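Local coordinates for protein L-ornithine N(5)-monooxygenase (Pseudomonas aeruginosa, PDB 3S5W) that catalyses the FAD- and NADPH-dependent hydroxylation of L-ornithine to N5-hydroxyornithine, the first step in making hydroxamate siderophores such as pyoverdin, at residues Ser211-His216 and Ala240-Asp245; Gln196-Leu201 and Ile349-Arg354; Asp283-Arg288 and Arg295-Tyr300. All coordinates share one frame; numbering follows the deposited sequence. Where two conformers were deposited one is given.

Contact 1: residues Ser211-His216 and Ala240-Asp245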
loop_
_atom_site.group_PDB
_atom_site.type_symbol
_atom_site.label_atom_id
_atom_site.label_comp_id
_atom_site.label_asym_id
_atom_site.label_seq_id
_atom_site.Cartn_x
_atom_site.Cartn_y
_atom_site.Cartn_z
ATOM N N SER A 211 -0.529 10.036 2.557
ATOM C CA SER A 211 -0.720 9.558 1.175
ATOM C C SER A 211 -0.898 10.713 0.165
ATOM O O SER A 211 -0.695 10.508 -1.024
ATOM C CB SER A 211 -1.914 8.582 1.077
ATOM O OG SER A 211 -3.117 9.274 1.462
ATOM N N GLN A 212 -1.266 11.910 0.643
ATOM C CA GLN A 212 -1.396 13.104 -0.216
ATOM C C GLN A 212 -0.317 14.164 0.024
ATOM O O GLN A 212 -0.474 15.331 -0.352
ATOM C CB GLN A 212 -2.812 13.697 -0.061
ATOM C CG GLN A 212 -3.864 12.785 -0.696
ATOM C CD GLN A 212 -3.756 12.751 -2.221
ATOM O OE1 GLN A 212 -3.266 11.782 -2.792
ATOM N NE2 GLN A 212 -4.183 13.841 -2.884
ATOM N N TYR A 213 0.799 13.754 0.630
ATOM C CA TYR A 213 1.792 14.718 1.131
ATOM C C TYR A 213 2.249 15.732 0.061
ATOM O O TYR A 213 2.189 16.949 0.265
ATOM C CB TYR A 213 2.996 13.939 1.706
ATOM C CG TYR A 213 4.129 14.790 2.173
ATOM C CD1 TYR A 213 5.184 15.132 1.294
ATOM C CD2 TYR A 213 4.175 15.266 3.499
ATOM C CE1 TYR A 213 6.257 15.943 1.726
ATOM C CE2 TYR A 213 5.253 16.073 3.939
ATOM C CZ TYR A 213 6.290 16.393 3.047
ATOM O OH TYR A 213 7.334 17.177 3.449
ATOM N N LEU A 214 2.708 15.225 -1.079
ATOM C CA LEU A 214 3.325 16.090 -2.104
ATOM C C LEU A 214 2.322 17.055 -2.727
ATOM O O LEU A 214 2.666 18.188 -3.085
ATOM C CB LEU A 214 4.036 15.246 -3.164
ATOM C CG LEU A 214 5.457 14.782 -2.787
ATOM C CD1 LEU A 214 6.033 13.854 -3.866
ATOM C CD2 LEU A 214 6.420 15.939 -2.503
ATOM N N GLU A 215 1.069 16.623 -2.785
ATOM C CA GLU A 215 -0.026 17.446 -3.321
ATOM C C GLU A 215 -0.299 18.693 -2.455
ATOM O O GLU A 215 -0.558 19.777 -2.981
ATOM C CB GLU A 215 -1.301 16.598 -3.471
ATOM C CG GLU A 215 -2.501 17.367 -4.031
ATOM C CD GLU A 215 -2.437 17.515 -5.556
ATOM O OE1 GLU A 215 -1.309 17.561 -6.128
ATOM O OE2 GLU A 215 -3.520 17.562 -6.187
ATOM N N HIS A 216 -0.203 18.542 -1.139
ATOM C CA HIS A 216 -0.474 19.646 -0.216
ATOM C C HIS A 216 0.745 20.463 0.093
ATOM O O HIS A 216 0.612 21.647 0.375
ATOM C CB HIS A 216 -1.055 19.141 1.090
ATOM C CG HIS A 216 -2.466 18.708 0.968
ATOM N ND1 HIS A 216 -2.816 17.430 0.590
ATOM C CD2 HIS A 216 -3.623 19.383 1.155
ATOM C CE1 HIS A 216 -4.132 17.341 0.538
ATOM N NE2 HIS A 216 -4.645 18.507 0.887
ATOM N N ALA A 240 8.188 9.345 10.019
ATOM C CA ALA A 240 9.635 9.598 9.980
ATOM C C ALA A 240 10.058 10.216 8.635
ATOM O O ALA A 240 10.880 11.132 8.614
ATOM C CB ALA A 240 10.413 8.309 10.209
ATOM N N GLU A 241 9.515 9.705 7.542
ATOM C CA GLU A 241 9.872 10.275 6.210
ATOM C C GLU A 241 9.334 11.687 6.055
ATOM O O GLU A 241 10.033 12.564 5.568
ATOM C CB GLU A 241 9.374 9.363 5.088
ATOM C CG GLU A 241 10.250 8.087 5.011
ATOM C CD GLU A 241 9.917 7.150 3.853
ATOM O OE1 GLU A 241 8.913 7.389 3.120
ATOM O OE2 GLU A 241 10.689 6.166 3.659
ATOM N N ALA A 242 8.083 11.902 6.469
ATOM C CA ALA A 242 7.503 13.252 6.484
ATOM C C ALA A 242 8.341 14.211 7.316
ATOM O O ALA A 242 8.673 15.337 6.878
ATOM C CB ALA A 242 6.059 13.207 7.025
ATOM N N PHE A 243 8.713 13.789 8.526
ATOM C CA PHE A 243 9.548 14.643 9.338
ATOM C C PHE A 243 10.869 15.027 8.675
ATOM O O PHE A 243 11.284 16.173 8.737
ATOM C CB PHE A 243 9.872 13.987 10.686
ATOM C CG PHE A 243 10.736 14.841 11.564
ATOM C CD1 PHE A 243 10.174 15.902 12.293
ATOM C CD2 PHE A 243 12.113 14.583 11.682
ATOM C CE1 PHE A 243 10.985 16.714 13.112
ATOM C CE2 PHE A 243 12.937 15.374 12.492
ATOM C CZ PHE A 243 12.354 16.453 13.224
ATOM N N ILE A 244 11.559 14.056 8.101
ATOM C CA ILE A 244 12.887 14.322 7.549
ATOM C C ILE A 244 12.739 15.230 6.301
ATOM O O ILE A 244 13.558 16.163 6.073
ATOM C CB ILE A 244 13.599 12.969 7.241
ATOM C CG1 ILE A 244 14.214 12.406 8.529
ATOM C CG2 ILE A 244 14.636 13.100 6.113
ATOM C CD1 ILE A 244 15.285 13.344 9.239
ATOM N N ASP A 245 11.705 14.975 5.501
ATOM C CA ASP A 245 11.464 15.878 4.381
ATOM C C ASP A 245 11.214 17.339 4.811
ATOM O O ASP A 245 11.789 18.267 4.236
ATOM C CB ASP A 245 10.316 15.410 3.505
ATOM C CG ASP A 245 10.362 16.060 2.137
ATOM O OD1 ASP A 245 11.371 15.860 1.432
ATOM O OD2 ASP A 245 9.399 16.745 1.776
#

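Contact 2: residues Gln196-Leu201 and Ile349-Arg354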
loop_
_atom_site.group_PDB
_atom_site.type_symbol
_atom_site.label_atom_id
_atom_site.label_comp_id
_atom_site.label_asym_id
_atom_site.label_seq_id
_atom_site.Cartn_x
_atom_site.Cartn_y
_atom_site.Cartn_z
ATOM N N GLN A 196 -10.295 9.120 14.714
ATOM C CA GLN A 196 -11.648 9.672 14.768
ATOM C C GLN A 196 -11.675 11.169 15.027
ATOM O O GLN A 196 -12.479 11.893 14.434
ATOM C CB GLN A 196 -12.555 8.888 15.729
ATOM C CG GLN A 196 -14.072 9.263 15.572
ATOM C CD GLN A 196 -14.389 10.612 16.219
ATOM O OE1 GLN A 196 -13.721 11.010 17.176
ATOM N NE2 GLN A 196 -15.414 11.314 15.711
ATOM N N VAL A 197 -10.796 11.631 15.900
ATOM C CA VAL A 197 -10.712 13.059 16.250
ATOM C C VAL A 197 -10.528 13.984 15.030
ATOM O O VAL A 197 -10.829 15.174 15.103
ATOM C CB VAL A 197 -9.647 13.339 17.380
ATOM C CG1 VAL A 197 -8.171 13.117 16.912
ATOM C CG2 VAL A 197 -9.836 14.729 17.985
ATOM N N PHE A 198 -9.992 13.448 13.937
ATOM C CA PHE A 198 -9.775 14.281 12.759
ATOM C C PHE A 198 -10.878 14.161 11.734
ATOM O O PHE A 198 -10.834 14.876 10.736
ATOM C CB PHE A 198 -8.420 13.974 12.108
ATOM C CG PHE A 198 -7.286 14.457 12.926
ATOM C CD1 PHE A 198 -6.950 15.806 12.916
ATOM C CD2 PHE A 198 -6.591 13.582 13.735
ATOM C CE1 PHE A 198 -5.928 16.281 13.690
ATOM C CE2 PHE A 198 -5.545 14.032 14.511
ATOM C CZ PHE A 198 -5.215 15.398 14.492
ATOM N N ARG A 199 -11.861 13.279 11.948
ATOM C CA ARG A 199 -12.917 13.037 10.934
ATOM C C ARG A 199 -13.783 14.265 10.629
ATOM O O ARG A 199 -14.203 14.492 9.468
ATOM C CB ARG A 199 -13.751 11.802 11.305
ATOM C CG ARG A 199 -12.932 10.524 11.151
ATOM C CD ARG A 199 -13.536 9.298 11.771
ATOM N NE ARG A 199 -12.510 8.255 11.927
ATOM C CZ ARG A 199 -12.734 7.047 12.417
ATOM N NH1 ARG A 199 -13.956 6.691 12.805
ATOM N NH2 ARG A 199 -11.734 6.190 12.517
ATOM N N ALA A 200 -14.029 15.067 11.665
ATOM C CA ALA A 200 -14.798 16.328 11.555
ATOM C C ALA A 200 -14.086 17.366 10.693
ATOM O O ALA A 200 -14.701 18.329 10.236
ATOM C CB ALA A 200 -15.065 16.915 12.903
ATOM N N LEU A 201 -12.784 17.176 10.489
ATOM C CA LEU A 201 -11.984 18.137 9.748
ATOM C C LEU A 201 -11.787 17.716 8.298
ATOM O O LEU A 201 -11.008 18.367 7.575
ATOM C CB LEU A 201 -10.632 18.397 10.459
ATOM C CG LEU A 201 -10.646 19.340 11.667
ATOM C CD1 LEU A 201 -9.448 19.135 12.604
ATOM C CD2 LEU A 201 -10.669 20.784 11.189
ATOM N N ILE A 349 -5.030 24.967 12.886
ATOM C CA ILE A 349 -5.666 23.804 13.477
ATOM C C ILE A 349 -5.176 23.719 14.929
ATOM O O ILE A 349 -3.969 23.551 15.186
ATOM C CB ILE A 349 -5.376 22.473 12.682
ATOM C CG1 ILE A 349 -5.775 22.626 11.201
ATOM C CG2 ILE A 349 -6.064 21.260 13.339
ATOM C CD1 ILE A 349 -7.255 23.025 10.970
ATOM N N GLU A 350 -6.114 23.842 15.866
ATOM C CA GLU A 350 -5.772 23.840 17.277
ATOM C C GLU A 350 -5.874 22.403 17.789
ATOM O O GLU A 350 -6.890 21.748 17.615
ATOM C CB GLU A 350 -6.708 24.813 18.042
ATOM C CG GLU A 350 -6.443 24.859 19.521
ATOM C CD GLU A 350 -7.394 25.798 20.223
ATOM O OE1 GLU A 350 -7.293 27.020 20.017
ATOM O OE2 GLU A 350 -8.255 25.297 20.956
ATOM N N LEU A 351 -4.800 21.894 18.388
ATOM C CA LEU A 351 -4.796 20.523 18.875
ATOM C C LEU A 351 -4.654 20.567 20.382
ATOM O O LEU A 351 -3.765 21.249 20.884
ATOM C CB LEU A 351 -3.596 19.732 18.315
ATOM C CG LEU A 351 -3.481 19.512 16.802
ATOM C CD1 LEU A 351 -2.324 18.528 16.511
ATOM C CD2 LEU A 351 -4.787 18.998 16.192
ATOM N N ALA A 352 -5.530 19.840 21.073
ATOM C CA ALA A 352 -5.421 19.648 22.512
ATOM C C ALA A 352 -4.662 18.337 22.704
ATOM O O ALA A 352 -5.123 17.267 22.298
ATOM C CB ALA A 352 -6.814 19.619 23.180
ATOM N N LEU A 353 -3.478 18.458 23.298
ATOM C CA LEU A 353 -2.504 17.371 23.369
ATOM C C LEU A 353 -2.305 16.851 24.808
ATOM O O LEU A 353 -1.899 17.612 25.715
ATOM C CB LEU A 353 -1.179 17.830 22.786
ATOM C CG LEU A 353 -1.189 18.318 21.324
ATOM C CD1 LEU A 353 0.209 18.847 21.009
ATOM C CD2 LEU A 353 -1.598 17.247 20.343
ATOM N N ARG A 354 -2.615 15.579 25.004
ATOM C CA ARG A 354 -2.488 14.965 26.328
ATOM C C ARG A 354 -1.154 14.237 26.395
ATOM O O ARG A 354 -0.927 13.295 25.641
ATOM C CB ARG A 354 -3.639 13.982 26.584
ATOM C CG ARG A 354 -3.597 13.282 27.960
ATOM C CD ARG A 354 -4.030 14.194 29.099
ATOM N NE ARG A 354 -5.430 14.582 28.973
ATOM C CZ ARG A 354 -6.040 15.485 29.746
ATOM N NH1 ARG A 354 -5.370 16.121 30.700
ATOM N NH2 ARG A 354 -7.316 15.769 29.536
#

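Contact 3: residues Asp283-Arg288 and Arg295-Tyr300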
loop_
_atom_site.group_PDB
_atom_site.type_symbol
_atom_site.label_atom_id
_atom_site.label_comp_id
_atom_site.label_asym_id
_atom_site.label_seq_id
_atom_site.Cartn_x
_atom_site.Cartn_y
_atom_site.Cartn_z
ATOM N N ASP A 283 2.080 -20.756 3.486
ATOM C CA ASP A 283 1.502 -22.092 3.734
ATOM C C ASP A 283 1.400 -22.371 5.220
ATOM O O ASP A 283 0.386 -22.907 5.711
ATOM C CB ASP A 283 2.366 -23.181 3.085
ATOM C CG ASP A 283 2.129 -23.313 1.596
ATOM O OD1 ASP A 283 3.035 -23.828 0.907
ATOM O OD2 ASP A 283 1.043 -22.914 1.095
ATOM N N LEU A 284 2.447 -21.985 5.954
ATOM C CA LEU A 284 2.510 -22.243 7.376
ATOM C C LEU A 284 1.389 -21.507 8.141
ATOM O O LEU A 284 0.644 -22.128 8.883
ATOM C CB LEU A 284 3.897 -21.856 7.914
ATOM C CG LEU A 284 4.275 -22.148 9.378
ATOM C CD1 LEU A 284 3.681 -21.157 10.340
ATOM C CD2 LEU A 284 3.926 -23.592 9.772
ATOM N N ILE A 285 1.286 -20.190 7.969
ATOM C CA ILE A 285 0.263 -19.444 8.688
ATOM C C ILE A 285 -1.159 -19.870 8.282
ATOM O O ILE A 285 -2.040 -20.006 9.142
ATOM C CB ILE A 285 0.461 -17.893 8.641
ATOM C CG1 ILE A 285 -0.491 -17.196 9.639
ATOM C CG2 ILE A 285 0.382 -17.346 7.203
ATOM C CD1 ILE A 285 -0.119 -15.741 9.975
ATOM N N TYR A 286 -1.356 -20.104 6.985
ATOM C CA TYR A 286 -2.650 -20.588 6.498
ATOM C C TYR A 286 -3.085 -21.931 7.139
ATOM O O TYR A 286 -4.259 -22.125 7.430
ATOM C CB TYR A 286 -2.668 -20.709 4.984
ATOM C CG TYR A 286 -4.101 -20.764 4.492
ATOM C CD1 TYR A 286 -4.752 -22.000 4.295
ATOM C CD2 TYR A 286 -4.835 -19.581 4.302
ATOM C CE1 TYR A 286 -6.094 -22.044 3.881
ATOM C CE2 TYR A 286 -6.169 -19.619 3.888
ATOM C CZ TYR A 286 -6.792 -20.853 3.683
ATOM O OH TYR A 286 -8.115 -20.874 3.270
ATOM N N SER A 287 -2.129 -22.833 7.348
ATOM C CA SER A 287 -2.352 -24.112 8.050
ATOM C C SER A 287 -2.715 -23.984 9.542
ATOM O O SER A 287 -3.240 -24.942 10.137
ATOM C CB SER A 287 -1.129 -25.025 7.892
ATOM O OG SER A 287 -0.094 -24.665 8.808
ATOM N N ARG A 288 -2.443 -22.828 10.154
ATOM C CA ARG A 288 -2.649 -22.672 11.599
ATOM C C ARG A 288 -4.074 -22.311 11.946
ATOM O O ARG A 288 -4.780 -21.733 11.130
ATOM C CB ARG A 288 -1.701 -21.638 12.221
ATOM C CG ARG A 288 -0.232 -21.999 12.137
ATOM C CD ARG A 288 0.026 -23.442 12.522
ATOM N NE ARG A 288 1.429 -23.656 12.833
ATOM C CZ ARG A 288 2.101 -24.763 12.544
ATOM N NH1 ARG A 288 1.505 -25.765 11.899
ATOM N NH2 ARG A 288 3.385 -24.857 12.870
ATOM N N ARG A 295 -1.508 -14.930 17.130
ATOM C CA ARG A 295 -0.290 -14.919 17.954
ATOM C C ARG A 295 0.973 -14.628 17.095
ATOM O O ARG A 295 1.788 -13.762 17.453
ATOM C CB ARG A 295 -0.119 -16.253 18.721
ATOM C CG ARG A 295 0.903 -16.165 19.879
ATOM C CD ARG A 295 1.500 -17.509 20.328
ATOM N NE ARG A 295 2.162 -18.283 19.267
ATOM C CZ ARG A 295 3.350 -18.015 18.708
ATOM N NH1 ARG A 295 4.057 -16.941 19.048
ATOM N NH2 ARG A 295 3.820 -18.824 17.770
ATOM N N LEU A 296 1.130 -15.368 16.000
ATOM C CA LEU A 296 2.234 -15.136 15.036
ATOM C C LEU A 296 2.246 -13.695 14.536
ATOM O O LEU A 296 3.299 -13.045 14.519
ATOM C CB LEU A 296 2.173 -16.117 13.861
ATOM C CG LEU A 296 2.518 -17.592 14.139
ATOM C CD1 LEU A 296 1.903 -18.491 13.055
ATOM C CD2 LEU A 296 4.051 -17.815 14.290
ATOM N N LEU A 297 1.070 -13.168 14.195
ATOM C CA LEU A 297 1.003 -11.786 13.680
ATOM C C LEU A 297 1.378 -10.752 14.727
ATOM O O LEU A 297 2.041 -9.757 14.399
ATOM C CB LEU A 297 -0.359 -11.486 13.026
ATOM C CG LEU A 297 -0.602 -12.291 11.744
ATOM C CD1 LEU A 297 -2.101 -12.336 11.378
ATOM C CD2 LEU A 297 0.218 -11.752 10.564
ATOM N N ARG A 298 0.946 -10.971 15.980
ATOM C CA ARG A 298 1.350 -10.135 17.100
ATOM C C ARG A 298 2.878 -10.227 17.328
ATOM O O ARG A 298 3.548 -9.191 17.490
ATOM C CB ARG A 298 0.611 -10.596 18.360
ATOM C CG ARG A 298 0.395 -9.551 19.453
ATOM C CD ARG A 298 -0.971 -9.793 20.190
ATOM N NE ARG A 298 -1.124 -11.189 20.629
ATOM C CZ ARG A 298 -2.117 -12.017 20.287
ATOM N NH1 ARG A 298 -3.120 -11.616 19.511
ATOM N NH2 ARG A 298 -2.104 -13.259 20.737
ATOM N N GLU A 299 3.414 -11.456 17.351
ATOM C CA GLU A 299 4.855 -11.666 17.592
ATOM C C GLU A 299 5.732 -10.881 16.600
ATOM O O GLU A 299 6.774 -10.351 16.958
ATOM C CB GLU A 299 5.219 -13.155 17.513
ATOM C CG GLU A 299 6.693 -13.469 17.947
ATOM C CD GLU A 299 7.112 -14.941 17.754
ATOM O OE1 GLU A 299 6.230 -15.819 17.601
ATOM O OE2 GLU A 299 8.344 -15.237 17.741
ATOM N N TYR A 300 5.323 -10.872 15.336
ATOM C CA TYR A 300 6.135 -10.291 14.255
ATOM C C TYR A 300 5.602 -8.942 13.766
ATOM O O TYR A 300 5.953 -8.492 12.677
ATOM C CB TYR A 300 6.225 -11.293 13.097
ATOM C CG TYR A 300 7.117 -12.491 13.399
ATOM C CD1 TYR A 300 8.493 -12.424 13.171
ATOM C CD2 TYR A 300 6.583 -13.681 13.918
ATOM C CE1 TYR A 300 9.329 -13.499 13.452
ATOM C CE2 TYR A 300 7.411 -14.778 14.187
ATOM C CZ TYR A 300 8.785 -14.677 13.953
ATOM O OH TYR A 300 9.630 -15.741 14.207
#

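Contact 1: residues Ser211-His216 and Ala240-Asp245
Tyr213 reaches from the first turn of helix 213-217 to Ala242 and Asp245 on helix 237-249. Its CB already points at the neighbouring helix, and with CG anti to the backbone N (chi1 176°) the ring continues straight across. At the ring the two edges part company. CE2 comes within 4.3 Å of Ala242 CB, which meets the ring obliquely; alanine's short side chain lets the ring lie close to the helix, with Tyr213 OH 4.1 Å from Ala242 O. CE1, on the other edge, lies 3.2 Å from Asp245 OD2, near the ring plane. Helix 237-249 follows the turn in which Gly235 to Ser238 bind NADP(+), consistent with the first helix after a Rossmann-type glycine-rich turn. Beyond CZ, the Tyr213 OH donates to Asp245 OD2 over 2.7 Å, and OD2 accepts on its anti lone pair, the one facing away from the other carboxylate oxygen. Ring and carboxylate planes stand 70° apart. With both residues buried, the phenol O-H gives OD2 a partner and would probably offset part of the cost of burying the charge. Val78, from a loop, touches both Tyr213 and Asp245.

Contact 2: residues Gln196-Leu201 and Ile349-Arg354
Phe198 and Leu201, the residues that reach over to strand 348-355, sit on a coiled backbone whose shortest backbone hydrogen bond runs from Arg199 N to Gln196 O, 2.9 Å. A second turn of the same kind follows, Leu201 N to Phe198 O at 3.0 Å, folding the backbone so that Phe198 and Leu201 both reach the strand. That strand is the middle one of a three-stranded antiparallel sheet, between 337-345 and 361-366, against which the connection from strand 191-192 to strand 207-209 packs. Ile349 points to the loop, while Leu351 reaches it only through its CD2 branch; Glu350, between them in sequence, makes no contact with the loop and forms a salt bridge with Arg341. Branched aliphatic residues suit the buried positions, since they fill space without needing polar partners. Leu201 and Ile349 run past each other in opposite directions, so each branch finds its own neighbour: Leu201 CD1 lies 4.1 Å from Ile349 CG2, and Leu201 CD2 is likewise 4.1 Å from Ile349 CD1. Ala342 and Ala344 of strand 337-345 touch Leu201 too, and Val369 and Leu371 of strand 368-371 pack on Phe198. The Phe198 side chain crosses Leu351 at about a right angle, and Leu351 CD2 approaches the ring obliquely, 3.9 Å from Phe198 CE1 and 4.0 Å from Phe198 CZ.

Contact 3: residues Asp283-Arg288 and Arg295-Tyr300
Leu296 CD1 is the methyl on which three residues of segment 283-288 converge. Leu284 CD1 lies 4.2 Å from it, Ile285 CG1 slightly farther, and Arg288 CG comes in at 4.2 Å. Leu284 and Ile285 belong to helix 279-287 and Leu296 to helix 290-299, consecutive in the chain and joined by a very short link; the segment axes run at 132° to each other, nearer antiparallel than parallel, and approach to 11.7 Å. At that spacing long aliphatic side chains must bridge the gap, which is why leucine and isoleucine suit these places.

Ile285 does so in extended form. CG1 is anti to the backbone N (chi1 -169°) and chi2 is near-straight as well, carrying CD1 outward to Leu297, 3.9 Å from Leu297 CG and 4.0 Å from Leu297 CD2; the price is that CG2 takes the crowded position between N and the carbonyl carbon. The two side chains cross at about a right angle, so CD1 rests at the fork of the leucine rather than against one methyl alone.

Arg288, just past the helix end, lays its aliphatic stem against Leu296, and one guanidinium face sits over Leu284 CD2, 3.4 Å above the plane and toward the rim. Ser287 OG donates to Leu284 O, 2.6 Å, within its own turn. On the other helix, Arg295 NH1 forms a salt bridge with Glu299 OE1 over 2.8 Å, meeting the carboxylate from above its plane, one turn along the exposed side.

Between these two segments the touching atoms are all carbons, so the contact rests on dispersion and is not directional itself; direction between the two helices comes from Arg293, which hydrogen-bonds Ile285 O and Tyr286 O and makes a cation-pi contact with Tyr286.

How the contacts relate
Along the chain, contact 2 closes a long loop that holds both others: contact 1 and then contact 3 lie in series inside it. In space contacts 1 and 2 are neighbours, their centres about 19 Å apart and on the same side of the chain's centre. Contact 3 lies about 33 Å from contact 1, across the chain's centre, and about 36 Å from contact 2, centre to centre. None of the three touches another. Contact 1 comes nearest to FAD, about 9 Å from the Tyr213 side chain, and contact 2 nearest to NADP, about 7 Å from that of Phe198. Contact 3 is farther off, its Leu297 side chain about 12 Å from both NADP and hydroxyornithine.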